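Local coordinates for UPF0230 protein TM1468 (Thermotoga maritima, PDB 1VPV) that binds long-chain fatty acids such as palmitate and may take part in lipid transport or fatty acid metabolism, at residues A[32-37]-A[143-148]; A[89-94]-A[120-125]; A[173-178]-A[219-224]; A[227-232]-A[259-264]. All coordinates share one frame; numbering follows the deposited sequence.

Contact 1. Residues A[32-37]-A[143-148]; sequences KYDIDS and VAREML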
# COMPACT_ATOMS: atom_id res chain seq x y z
N LYS A 32 1.87 17.24 2.44
CA LYS A 32 0.86 17.61 3.41
C LYS A 32 1.12 16.94 4.78
O LYS A 32 0.92 17.58 5.82
CB LYS A 32 -0.51 17.23 2.83
CG LYS A 32 -1.72 17.47 3.72
CD LYS A 32 -3.00 17.36 2.86
CE LYS A 32 -4.21 16.85 3.65
NZ LYS A 32 -4.51 17.67 4.85
N TYR A 33 1.53 15.67 4.79
CA TYR A 33 1.86 14.96 6.03
C TYR A 33 3.37 14.69 6.18
O TYR A 33 3.78 13.90 7.07
CB TYR A 33 1.07 13.63 6.14
CG TYR A 33 -0.41 13.86 6.17
CD1 TYR A 33 -1.01 14.55 7.24
CD2 TYR A 33 -1.22 13.45 5.13
CE1 TYR A 33 -2.39 14.77 7.27
CE2 TYR A 33 -2.59 13.69 5.15
CZ TYR A 33 -3.16 14.34 6.22
OH TYR A 33 -4.52 14.55 6.22
N ASP A 34 4.19 15.35 5.35
CA ASP A 34 5.66 15.17 5.37
C ASP A 34 6.06 13.66 5.36
O ASP A 34 6.73 13.13 6.27
CB ASP A 34 6.29 15.95 6.54
CG ASP A 34 7.83 16.04 6.42
OD1 ASP A 34 8.34 15.77 5.31
OD2 ASP A 34 8.52 16.38 7.41
N ILE A 35 5.57 12.97 4.34
CA ILE A 35 5.84 11.58 4.13
C ILE A 35 6.65 11.47 2.82
O ILE A 35 6.26 12.01 1.80
CB ILE A 35 4.55 10.77 4.00
CG1 ILE A 35 3.74 10.80 5.30
CG2 ILE A 35 4.84 9.33 3.57
CD1 ILE A 35 2.33 10.30 5.12
N ASP A 36 7.77 10.75 2.88
CA ASP A 36 8.63 10.49 1.76
C ASP A 36 8.41 9.05 1.33
O ASP A 36 7.99 8.21 2.14
CB ASP A 36 10.07 10.68 2.20
CG ASP A 36 11.05 10.91 1.05
OD1 ASP A 36 10.63 10.93 -0.13
OD2 ASP A 36 12.25 11.07 1.37
N SER A 37 8.74 8.77 0.08
CA SER A 37 8.62 7.45 -0.51
C SER A 37 9.99 6.94 -0.99
O SER A 37 10.68 7.62 -1.74
CB SER A 37 7.65 7.52 -1.70
OG SER A 37 7.26 6.21 -2.09
N VAL A 143 -2.23 8.72 10.29
CA VAL A 143 -2.63 8.67 11.69
C VAL A 143 -1.45 8.98 12.58
O VAL A 143 -1.59 9.71 13.52
CB VAL A 143 -3.24 7.29 12.07
CG1 VAL A 143 -3.42 7.18 13.55
CG2 VAL A 143 -4.60 7.07 11.36
N ALA A 144 -0.28 8.43 12.26
CA ALA A 144 0.91 8.75 13.01
C ALA A 144 1.20 10.24 12.95
O ALA A 144 1.65 10.83 13.95
CB ALA A 144 2.09 8.00 12.47
N ARG A 145 0.96 10.85 11.80
CA ARG A 145 1.26 12.29 11.68
C ARG A 145 0.33 13.09 12.56
O ARG A 145 0.75 13.97 13.31
CB ARG A 145 1.14 12.77 10.23
CG ARG A 145 1.41 14.27 10.06
CD ARG A 145 2.81 14.68 10.64
NE ARG A 145 3.90 14.25 9.76
CZ ARG A 145 5.18 14.13 10.10
NH1 ARG A 145 5.59 14.40 11.32
NH2 ARG A 145 6.06 13.73 9.21
N GLU A 146 -0.96 12.76 12.47
CA GLU A 146 -1.98 13.53 13.17
C GLU A 146 -1.69 13.47 14.65
O GLU A 146 -1.69 14.50 15.31
CB GLU A 146 -3.38 13.03 12.85
CG GLU A 146 -3.73 13.24 11.38
CD GLU A 146 -4.94 12.41 10.94
OE1 GLU A 146 -5.07 11.22 11.32
OE2 GLU A 146 -5.77 12.96 10.20
N MSE A 147 -1.38 12.29 15.17
CA MSE A 147 -1.13 12.22 16.60
C MSE A 147 0.23 12.81 17.02
O MSE A 147 0.34 13.30 18.14
CB MSE A 147 -1.43 10.83 17.17
CG MSE A 147 -0.75 9.70 16.58
SE MSE A 147 -1.48 7.97 17.27
CE MSE A 147 -3.45 8.31 17.08
N LEU A 148 1.21 12.87 16.12
CA LEU A 148 2.43 13.68 16.37
C LEU A 148 2.12 15.20 16.33
O LEU A 148 2.60 15.95 17.16
CB LEU A 148 3.57 13.34 15.42
CG LEU A 148 4.10 11.90 15.55
CD1 LEU A 148 4.93 11.49 14.36
CD2 LEU A 148 4.91 11.71 16.82
O HOH W 1 -5.36 15.23 8.65

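Contact 2. Residues A[89-94]-A[120-125]; sequences KYKEED and EVDIPV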
# COMPACT_ATOMS: atom_id res chain seq x y z
N LYS A 89 20.22 11.69 5.08
CA LYS A 89 19.69 12.93 4.51
C LYS A 89 18.72 13.59 5.48
O LYS A 89 18.76 14.81 5.65
CB LYS A 89 19.04 12.68 3.16
CG LYS A 89 18.28 13.89 2.58
CD LYS A 89 17.63 13.48 1.24
CE LYS A 89 16.14 13.82 1.17
NZ LYS A 89 15.92 15.29 1.07
N TYR A 90 17.87 12.80 6.12
CA TYR A 90 16.95 13.33 7.13
C TYR A 90 17.69 13.92 8.31
O TYR A 90 17.30 14.96 8.82
CB TYR A 90 15.95 12.27 7.59
CG TYR A 90 15.18 11.63 6.44
CD1 TYR A 90 14.82 12.35 5.31
CD2 TYR A 90 14.81 10.30 6.51
CE1 TYR A 90 14.09 11.74 4.28
CE2 TYR A 90 14.10 9.69 5.49
CZ TYR A 90 13.74 10.41 4.38
OH TYR A 90 13.05 9.75 3.38
N LYS A 91 18.79 13.28 8.70
CA LYS A 91 19.62 13.77 9.78
C LYS A 91 20.23 15.14 9.50
O LYS A 91 20.16 16.04 10.33
CB LYS A 91 20.75 12.78 10.02
CG LYS A 91 21.72 13.15 11.13
CD LYS A 91 22.54 11.93 11.49
CE LYS A 91 23.87 12.30 12.11
NZ LYS A 91 23.66 13.21 13.25
N GLU A 92 20.83 15.28 8.33
CA GLU A 92 21.44 16.53 7.93
C GLU A 92 20.38 17.61 7.70
O GLU A 92 20.69 18.80 7.77
CB GLU A 92 22.32 16.35 6.67
N GLU A 93 19.13 17.21 7.45
CA GLU A 93 18.02 18.18 7.43
C GLU A 93 17.39 18.44 8.81
O GLU A 93 16.32 19.03 8.89
CB GLU A 93 16.90 17.73 6.49
CG GLU A 93 17.25 17.64 5.01
CD GLU A 93 16.13 17.00 4.23
OE1 GLU A 93 15.14 16.56 4.86
OE2 GLU A 93 16.24 16.91 2.98
N ASP A 94 18.05 17.99 9.87
CA ASP A 94 17.69 18.33 11.28
C ASP A 94 16.42 17.63 11.82
O ASP A 94 15.82 18.07 12.77
CB ASP A 94 17.63 19.88 11.50
CG ASP A 94 17.75 20.29 12.97
OD1 ASP A 94 18.61 19.74 13.68
OD2 ASP A 94 17.00 21.19 13.41
N GLU A 120 23.08 1.21 11.26
CA GLU A 120 24.29 1.87 10.76
C GLU A 120 24.29 3.40 10.81
O GLU A 120 25.13 4.02 10.20
CB GLU A 120 24.54 1.40 9.33
CG GLU A 120 24.74 -0.12 9.25
CD GLU A 120 25.73 -0.54 8.18
OE1 GLU A 120 25.82 0.13 7.12
OE2 GLU A 120 26.42 -1.55 8.38
N VAL A 121 23.36 4.00 11.55
CA VAL A 121 23.23 5.46 11.64
C VAL A 121 22.93 5.92 13.06
O VAL A 121 22.39 5.17 13.89
CB VAL A 121 22.13 6.05 10.72
CG1 VAL A 121 22.41 5.73 9.28
CG2 VAL A 121 20.71 5.54 11.09
N ASP A 122 23.30 7.18 13.33
CA ASP A 122 23.11 7.86 14.61
C ASP A 122 21.68 8.17 15.00
O ASP A 122 21.36 8.25 16.19
CB ASP A 122 23.80 9.21 14.54
CG ASP A 122 25.27 9.09 14.67
OD1 ASP A 122 25.72 8.03 15.14
OD2 ASP A 122 25.97 10.07 14.31
N ILE A 123 20.86 8.45 14.00
CA ILE A 123 19.57 9.07 14.17
C ILE A 123 18.55 7.97 14.50
O ILE A 123 18.49 6.98 13.79
CB ILE A 123 19.18 9.90 12.90
CG1 ILE A 123 17.77 10.49 13.03
CG2 ILE A 123 19.27 9.05 11.58
CD1 ILE A 123 17.38 11.40 11.85
N PRO A 124 17.76 8.14 15.57
CA PRO A 124 16.89 7.03 15.96
C PRO A 124 15.88 6.75 14.85
O PRO A 124 15.26 7.66 14.34
CB PRO A 124 16.20 7.52 17.22
CG PRO A 124 16.78 8.82 17.58
CD PRO A 124 17.60 9.32 16.45
N VAL A 125 15.80 5.50 14.42
CA VAL A 125 14.90 5.11 13.34
C VAL A 125 14.05 4.01 13.88
O VAL A 125 14.55 3.01 14.36
CB VAL A 125 15.68 4.59 12.13
CG1 VAL A 125 14.73 4.04 11.06
CG2 VAL A 125 16.59 5.69 11.56

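Contact 3. Residues A[173-178]-A[219-224]; sequences IFYVSN and RGDKKA. With PLM (palmitic acid), chain D.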
# COMPACT_ATOMS: atom_id res chain seq x y z
N ILE A 173 -8.01 -4.73 0.54
CA ILE A 173 -9.01 -5.58 -0.14
C ILE A 173 -9.05 -5.15 -1.63
O ILE A 173 -9.18 -3.97 -1.94
CB ILE A 173 -10.39 -5.40 0.53
CG1 ILE A 173 -10.31 -5.81 2.02
CG2 ILE A 173 -11.46 -6.21 -0.20
CD1 ILE A 173 -11.56 -5.54 2.83
N PHE A 174 -8.92 -6.11 -2.55
CA PHE A 174 -8.77 -5.75 -3.98
C PHE A 174 -9.14 -6.91 -4.89
O PHE A 174 -9.28 -8.06 -4.44
CB PHE A 174 -7.33 -5.25 -4.28
CG PHE A 174 -6.25 -6.31 -4.16
CD1 PHE A 174 -5.84 -6.77 -2.90
CD2 PHE A 174 -5.63 -6.82 -5.29
CE1 PHE A 174 -4.80 -7.75 -2.76
CE2 PHE A 174 -4.62 -7.77 -5.19
CZ PHE A 174 -4.20 -8.25 -3.91
N TYR A 175 -9.33 -6.59 -6.17
CA TYR A 175 -9.55 -7.63 -7.19
C TYR A 175 -8.70 -7.39 -8.40
O TYR A 175 -8.44 -6.23 -8.77
CB TYR A 175 -11.01 -7.77 -7.60
CG TYR A 175 -11.64 -6.63 -8.43
CD1 TYR A 175 -11.34 -6.46 -9.79
CD2 TYR A 175 -12.60 -5.80 -7.88
CE1 TYR A 175 -11.91 -5.47 -10.53
CE2 TYR A 175 -13.21 -4.79 -8.64
CZ TYR A 175 -12.87 -4.65 -9.95
OH TYR A 175 -13.46 -3.69 -10.69
N VAL A 176 -8.26 -8.49 -8.99
CA VAL A 176 -7.51 -8.49 -10.23
C VAL A 176 -8.35 -9.20 -11.28
O VAL A 176 -9.27 -9.95 -10.95
CB VAL A 176 -6.14 -9.22 -10.05
CG1 VAL A 176 -5.29 -8.49 -9.02
CG2 VAL A 176 -6.34 -10.67 -9.66
N SER A 177 -8.03 -8.99 -12.55
CA SER A 177 -8.73 -9.68 -13.62
C SER A 177 -7.89 -10.80 -14.24
O SER A 177 -8.44 -11.68 -14.93
CB SER A 177 -9.16 -8.69 -14.69
OG SER A 177 -8.00 -8.11 -15.28
N ASN A 178 -6.60 -10.82 -13.98
CA ASN A 178 -5.73 -11.83 -14.55
C ASN A 178 -4.74 -12.32 -13.51
O ASN A 178 -3.65 -11.71 -13.27
CB ASN A 178 -5.03 -11.30 -15.82
CG ASN A 178 -4.04 -12.28 -16.36
OD1 ASN A 178 -3.81 -13.33 -15.75
ND2 ASN A 178 -3.44 -11.97 -17.48
N ARG A 219 -17.61 -13.22 -11.50
CA ARG A 219 -17.53 -12.71 -12.86
C ARG A 219 -18.02 -11.27 -12.98
O ARG A 219 -19.16 -10.91 -12.56
CB ARG A 219 -18.31 -13.61 -13.80
CG ARG A 219 -17.65 -14.97 -14.05
CD ARG A 219 -18.54 -15.86 -14.90
NE ARG A 219 -18.22 -15.73 -16.31
CZ ARG A 219 -19.10 -15.87 -17.29
NH1 ARG A 219 -20.37 -16.16 -17.02
NH2 ARG A 219 -18.71 -15.71 -18.55
N GLY A 220 -17.16 -10.44 -13.58
CA GLY A 220 -17.48 -9.04 -13.88
C GLY A 220 -17.31 -8.12 -12.69
O GLY A 220 -17.32 -8.57 -11.52
N ASP A 221 -17.21 -6.83 -12.99
CA ASP A 221 -16.88 -5.79 -11.99
C ASP A 221 -17.91 -5.63 -10.92
O ASP A 221 -17.58 -5.44 -9.75
CB ASP A 221 -16.77 -4.42 -12.66
CG ASP A 221 -15.61 -4.31 -13.61
OD1 ASP A 221 -14.74 -5.20 -13.59
OD2 ASP A 221 -15.56 -3.29 -14.34
N LYS A 222 -19.17 -5.66 -11.33
CA LYS A 222 -20.24 -5.41 -10.35
C LYS A 222 -20.23 -6.44 -9.21
O LYS A 222 -20.30 -6.05 -8.04
CB LYS A 222 -21.58 -5.37 -11.04
CG LYS A 222 -22.74 -5.10 -10.09
CD LYS A 222 -23.79 -4.15 -10.74
CE LYS A 222 -25.14 -4.14 -9.99
NZ LYS A 222 -25.70 -5.53 -9.88
N LYS A 223 -20.09 -7.72 -9.55
CA LYS A 223 -19.98 -8.78 -8.54
C LYS A 223 -18.67 -8.68 -7.75
O LYS A 223 -18.66 -8.92 -6.54
CB LYS A 223 -20.12 -10.18 -9.16
CG LYS A 223 -21.57 -10.56 -9.59
CD LYS A 223 -22.54 -10.52 -8.39
CE LYS A 223 -23.77 -11.49 -8.51
NZ LYS A 223 -24.27 -11.76 -9.91
N ALA A 224 -17.60 -8.28 -8.43
CA ALA A 224 -16.29 -8.13 -7.79
C ALA A 224 -16.36 -7.05 -6.72
O ALA A 224 -15.92 -7.26 -5.59
CB ALA A 224 -15.25 -7.78 -8.82
C1 PLM D . 9.86 -6.76 -3.41
O1 PLM D . 10.51 -6.83 -2.33
O2 PLM D . 10.35 -7.16 -4.52
C2 PLM D . 8.47 -6.16 -3.36
C3 PLM D . 7.40 -7.23 -3.40
C4 PLM D . 6.02 -6.59 -3.49
C5 PLM D . 4.97 -7.69 -3.60
C6 PLM D . 3.58 -7.14 -3.70
C7 PLM D . 2.52 -8.23 -3.74
C8 PLM D . 1.18 -7.68 -4.25
C9 PLM D . 0.48 -6.85 -3.19
CA PLM D . -0.80 -6.23 -3.71
CB PLM D . -1.55 -5.54 -2.59
CC PLM D . -2.67 -4.68 -3.16
CD PLM D . -3.57 -4.08 -2.06
CE PLM D . -4.55 -3.05 -2.60
CF PLM D . -5.56 -2.59 -1.56
CG PLM D . -5.01 -1.48 -0.66

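Contact 4. Residues A[227-232]-A[259-264]; sequences ALIEKL and LNTLRK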
# COMPACT_ATOMS: atom_id res chain seq x y z
N ALA A 227 -18.28 -8.29 -3.80
CA ALA A 227 -17.44 -9.21 -3.03
C ALA A 227 -16.46 -8.48 -2.10
O ALA A 227 -16.20 -8.96 -0.99
CB ALA A 227 -16.67 -10.12 -3.96
N LEU A 228 -15.93 -7.34 -2.53
CA LEU A 228 -14.89 -6.64 -1.73
C LEU A 228 -15.52 -6.04 -0.49
O LEU A 228 -14.93 -6.03 0.59
CB LEU A 228 -14.20 -5.52 -2.53
CG LEU A 228 -13.34 -5.80 -3.77
CD1 LEU A 228 -12.23 -4.71 -3.94
CD2 LEU A 228 -12.72 -7.15 -3.66
N ILE A 229 -16.73 -5.51 -0.70
CA ILE A 229 -17.48 -4.86 0.32
C ILE A 229 -18.05 -5.90 1.27
O ILE A 229 -18.09 -5.65 2.47
CB ILE A 229 -18.58 -3.95 -0.28
CG1 ILE A 229 -17.92 -2.75 -0.98
CG2 ILE A 229 -19.55 -3.45 0.81
CD1 ILE A 229 -18.85 -1.96 -1.87
N GLU A 230 -18.47 -7.05 0.76
CA GLU A 230 -18.94 -8.13 1.64
C GLU A 230 -17.81 -8.66 2.53
O GLU A 230 -18.04 -8.98 3.68
CB GLU A 230 -19.65 -9.27 0.87
CG GLU A 230 -20.91 -8.81 0.17
CD GLU A 230 -21.71 -9.93 -0.48
OE1 GLU A 230 -22.31 -10.75 0.26
OE2 GLU A 230 -21.78 -9.97 -1.74
N LYS A 231 -16.59 -8.72 2.01
CA LYS A 231 -15.46 -9.13 2.84
C LYS A 231 -15.21 -8.14 3.99
O LYS A 231 -15.05 -8.55 5.13
CB LYS A 231 -14.19 -9.32 2.00
CG LYS A 231 -12.88 -9.40 2.80
CD LYS A 231 -12.84 -10.53 3.86
CE LYS A 231 -12.60 -11.90 3.24
NZ LYS A 231 -12.84 -13.04 4.18
N LEU A 232 -15.18 -6.85 3.68
CA LEU A 232 -15.08 -5.82 4.71
C LEU A 232 -16.18 -5.97 5.76
O LEU A 232 -15.95 -5.75 6.96
CB LEU A 232 -15.17 -4.44 4.07
CG LEU A 232 -15.31 -3.25 5.01
CD1 LEU A 232 -14.01 -3.05 5.77
CD2 LEU A 232 -15.66 -1.99 4.25
N LEU A 259 -15.75 2.87 -4.88
CA LEU A 259 -15.96 3.91 -3.86
C LEU A 259 -17.41 4.40 -3.77
O LEU A 259 -17.94 4.55 -2.68
CB LEU A 259 -15.01 5.12 -4.07
CG LEU A 259 -13.50 4.81 -3.91
CD1 LEU A 259 -12.67 5.99 -4.39
CD2 LEU A 259 -13.12 4.42 -2.47
N ASN A 260 -18.03 4.69 -4.90
CA ASN A 260 -19.45 4.93 -4.93
C ASN A 260 -20.26 3.83 -4.24
O ASN A 260 -21.16 4.10 -3.47
CB ASN A 260 -19.91 5.10 -6.39
CG ASN A 260 -19.62 6.51 -6.93
OD1 ASN A 260 -19.15 7.37 -6.18
ND2 ASN A 260 -19.89 6.74 -8.20
N THR A 261 -19.95 2.57 -4.53
CA THR A 261 -20.72 1.52 -3.92
C THR A 261 -20.44 1.46 -2.45
O THR A 261 -21.35 1.20 -1.69
CB THR A 261 -20.43 0.19 -4.53
OG1 THR A 261 -20.74 0.27 -5.92
CG2 THR A 261 -21.31 -0.92 -3.86
N LEU A 262 -19.21 1.75 -2.05
CA LEU A 262 -18.84 1.74 -0.65
C LEU A 262 -19.72 2.71 0.15
O LEU A 262 -20.18 2.37 1.24
CB LEU A 262 -17.37 2.09 -0.45
CG LEU A 262 -16.83 1.92 0.98
CD1 LEU A 262 -17.08 0.56 1.58
CD2 LEU A 262 -15.35 2.21 1.03
N ARG A 263 -20.01 3.88 -0.43
CA ARG A 263 -20.86 4.90 0.27
C ARG A 263 -22.29 4.48 0.52
O ARG A 263 -22.90 4.95 1.44
CB ARG A 263 -20.88 6.22 -0.50
CG ARG A 263 -19.58 6.98 -0.38
CD ARG A 263 -19.65 8.17 -1.26
NE ARG A 263 -18.34 8.75 -1.42
CZ ARG A 263 -17.77 9.55 -0.52
NH1 ARG A 263 -18.41 9.91 0.61
NH2 ARG A 263 -16.57 10.02 -0.76
N LYS A 264 -22.84 3.61 -0.30
CA LYS A 264 -24.21 3.16 -0.08
C LYS A 264 -24.33 2.48 1.27
O LYS A 264 -25.41 2.43 1.81
CB LYS A 264 -24.67 2.19 -1.17
CG LYS A 264 -24.79 2.85 -2.52
CD LYS A 264 -25.25 1.92 -3.62
CE LYS A 264 -24.94 2.50 -4.97
NZ LYS A 264 -25.70 1.82 -6.02

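Contact 1. Residues A[32-37]-A[143-148]
The guanidinium group of Arg145 and the ring of Tyr33 lie nearly coplanar, 12° apart. At the edge of the guanidinium sit the carbonyl oxygens of Tyr33 and Asp34. Lys32 CG lies over the centre of one face of the Tyr33 ring, while Arg145 CG reaches the ring edge, 3.7 Å from Tyr33 CD1. Arg145 leaves helix 138-149 with CG anti to the backbone N (chi1 179°), then bends at chi2 and chi3, which turns its head along the turn before strand 35-43. Arg145 NE gives Tyr33 O a fairly straight bond of 2.7 Å from above the carbonyl plane. Arg145 NH2 donates to Asp34 O at 3.1 Å, and more weakly to Tyr33 O. Asp34 OD2, 4.0 Å from Arg145 NH2, lies well out of the guanidinium plane, so no N-H points at it; the firmer partners of this carboxylate are Tyr95 and Lys16. At the hydroxyl end of the Tyr33 ring, in its plane, a water 2.7 Å from Tyr33 OH donates to Glu146 OE2, which forms a salt bridge with Arg243. With alanine instead of Arg145, the carbonyls of Tyr33 and Asp34 would probably lose these donors and helix 138-149 a tie to the turn. Since Arg145 NH2 also bonds Val15 O, one cationic head gathers three backbone oxygens, and its charge is probably eased by them and by nearby Asp34.

Contact 2. Residues A[89-94]-A[120-125]
Lys91, which packs against Ile123 across the contact, accepts a 2.9 Å bond on its backbone O from Asp94 N. With the bond from Tyr95 N to Tyr90 O, this forms a Schellman motif that ends helix 80-92, Asp94, of positive phi, being its C-prime residue. In the same turn Lys89 NZ forms a salt bridge with Glu93 OE2, whose modelled length of 2.5 Å is suspiciously short. Across the contact the work is done by carbon. Lys91 projects toward the loop 120-125, its chain extended through chi3 and bent only at chi4, so that its methylenes run past Ile123 in the opposite direction to that side chain. Lys91 CD comes 4.2 Å from Ile123 CB, and farther out Lys91 CE lies 3.8 Å from Asp122 OD2. Lys91 NZ and Asp122 OD2 are oppositely charged neighbours 4.0 Å apart, too far for a salt bridge. Ile123 answers with its longer branch: CG1 stands anti to the backbone N (chi1 176°) and chi2 is also extended, which carries the terminal methyl to the helix backbone. There Ile123 CD1 lies 3.9 Å from Lys91 CA and 4.1 Å from Lys91 CB. The aliphatic part of the lysine thus borders a buried isoleucine while its ammonium stays at the solvent-exposed surface. Tyr90 and Ile123 both pack on Val98 of strand 97-102, and Val121 touches Tyr87 and Leu88, fastening the loop that leads into strand 125-129 against the C-terminal end of helix 80-92.

Contact 3. Residues A[173-178]-A[219-224]
Ala224 CB sits over one face of the Tyr175 ring in a CH-pi contact, 3.7 Å from the ring centroid and 22° off its normal. The methyl is offset toward the rim and comes closest to Tyr175 CD2, at 3.4 Å. At the far end of the ring Tyr175 OH approaches Asp221 OD1 to 3.5 Å, the two side chains crossing at about a right angle; Asp221 has its stronger partner in Arg202, a salt bridge. With CG between the backbone N and the carbonyl carbon (chi1 71°), the Tyr175 ring is swung off the strand onto the first turns of the helix. Phe174, the residue before it in the strand, points away from the helix and meets palmitate: the lipid's CC lies over the centre of one ring face, and Phe174 CD1 is 3.6 Å from its CD. Alanine in place of Phe174 lacks the ring, and the end of the acyl chain would probably be left with a gap beside it. Strand 170-176 therefore has the helix on one side and the lipid on the other. It is held between strands 201-208 and 289-295, while helix 220-232 follows edge strand 211-219 and covers the sheet, with Leu228 also packing on Tyr175.

Contact 4. Residues A[227-232]-A[259-264]
Two neighbouring helices that cover one side of the six-stranded mixed sheet, 220-232 and 252-263, meet here. Their local axes approach to 10.5 Å and cross at -44°, running in broadly similar directions. Ile229 projects toward the second helix with CG1 anti to the carbonyl carbon (chi1 -69°) and chi2 extended, which sends its end methyl against the partner's backbone. Ile229 CD1 lies 3.7 Å from Leu262 N; its modelled distance of 3.3 Å from Thr261 CG2 is tight, perhaps shorter than the real contact. Thr261 presents its methyl here, while its hydroxyl is hydrogen-bonded to Glu257 O, one turn earlier in its own helix. Beside this pair, Leu232 and Leu262 cross at about a right angle, with Leu232 CD2 4.0 Å from Leu262 CD1. Leu262 CD1 also approaches Ile229 CG1, at 4.3 Å, so this branch faces both residues of the first helix. Ile229 and Leu262 pack on Phe291, and Leu232 and Leu262 on Ile293, of strand 289-295. The interface is thus held by dispersion between aliphatic groups and by burial of apolar surface, and the one side-chain hydroxyl among the touching residues has its hydrogen bond within its own helix.

Overall arrangement
Contact 2 is nested along the chain within the loop closed by contact 1, and the two touch through a probable hydrogen bond, Asp36 OD2 to Tyr90 OH at 2.5 Å; their centres are about 17 Å apart, and both lie at the sheet that contains strand 15-20. Contacts 3 and 4 belong to the other sheet. They share helix 220-232, lie about 12 Å apart between centres, and join where Phe174 CA packs 3.6 Å from Leu228 CD1. Contacts 1 and 3 are about 32 Å apart between centres, on opposite sides of the chain's centre. The tail of palmitate touches contact 3, while its carboxyl end is hydrogen-bonded by Ser108 and Thr75; the Leu262 side chain of contact 4 remains about 11 Å from the lipid.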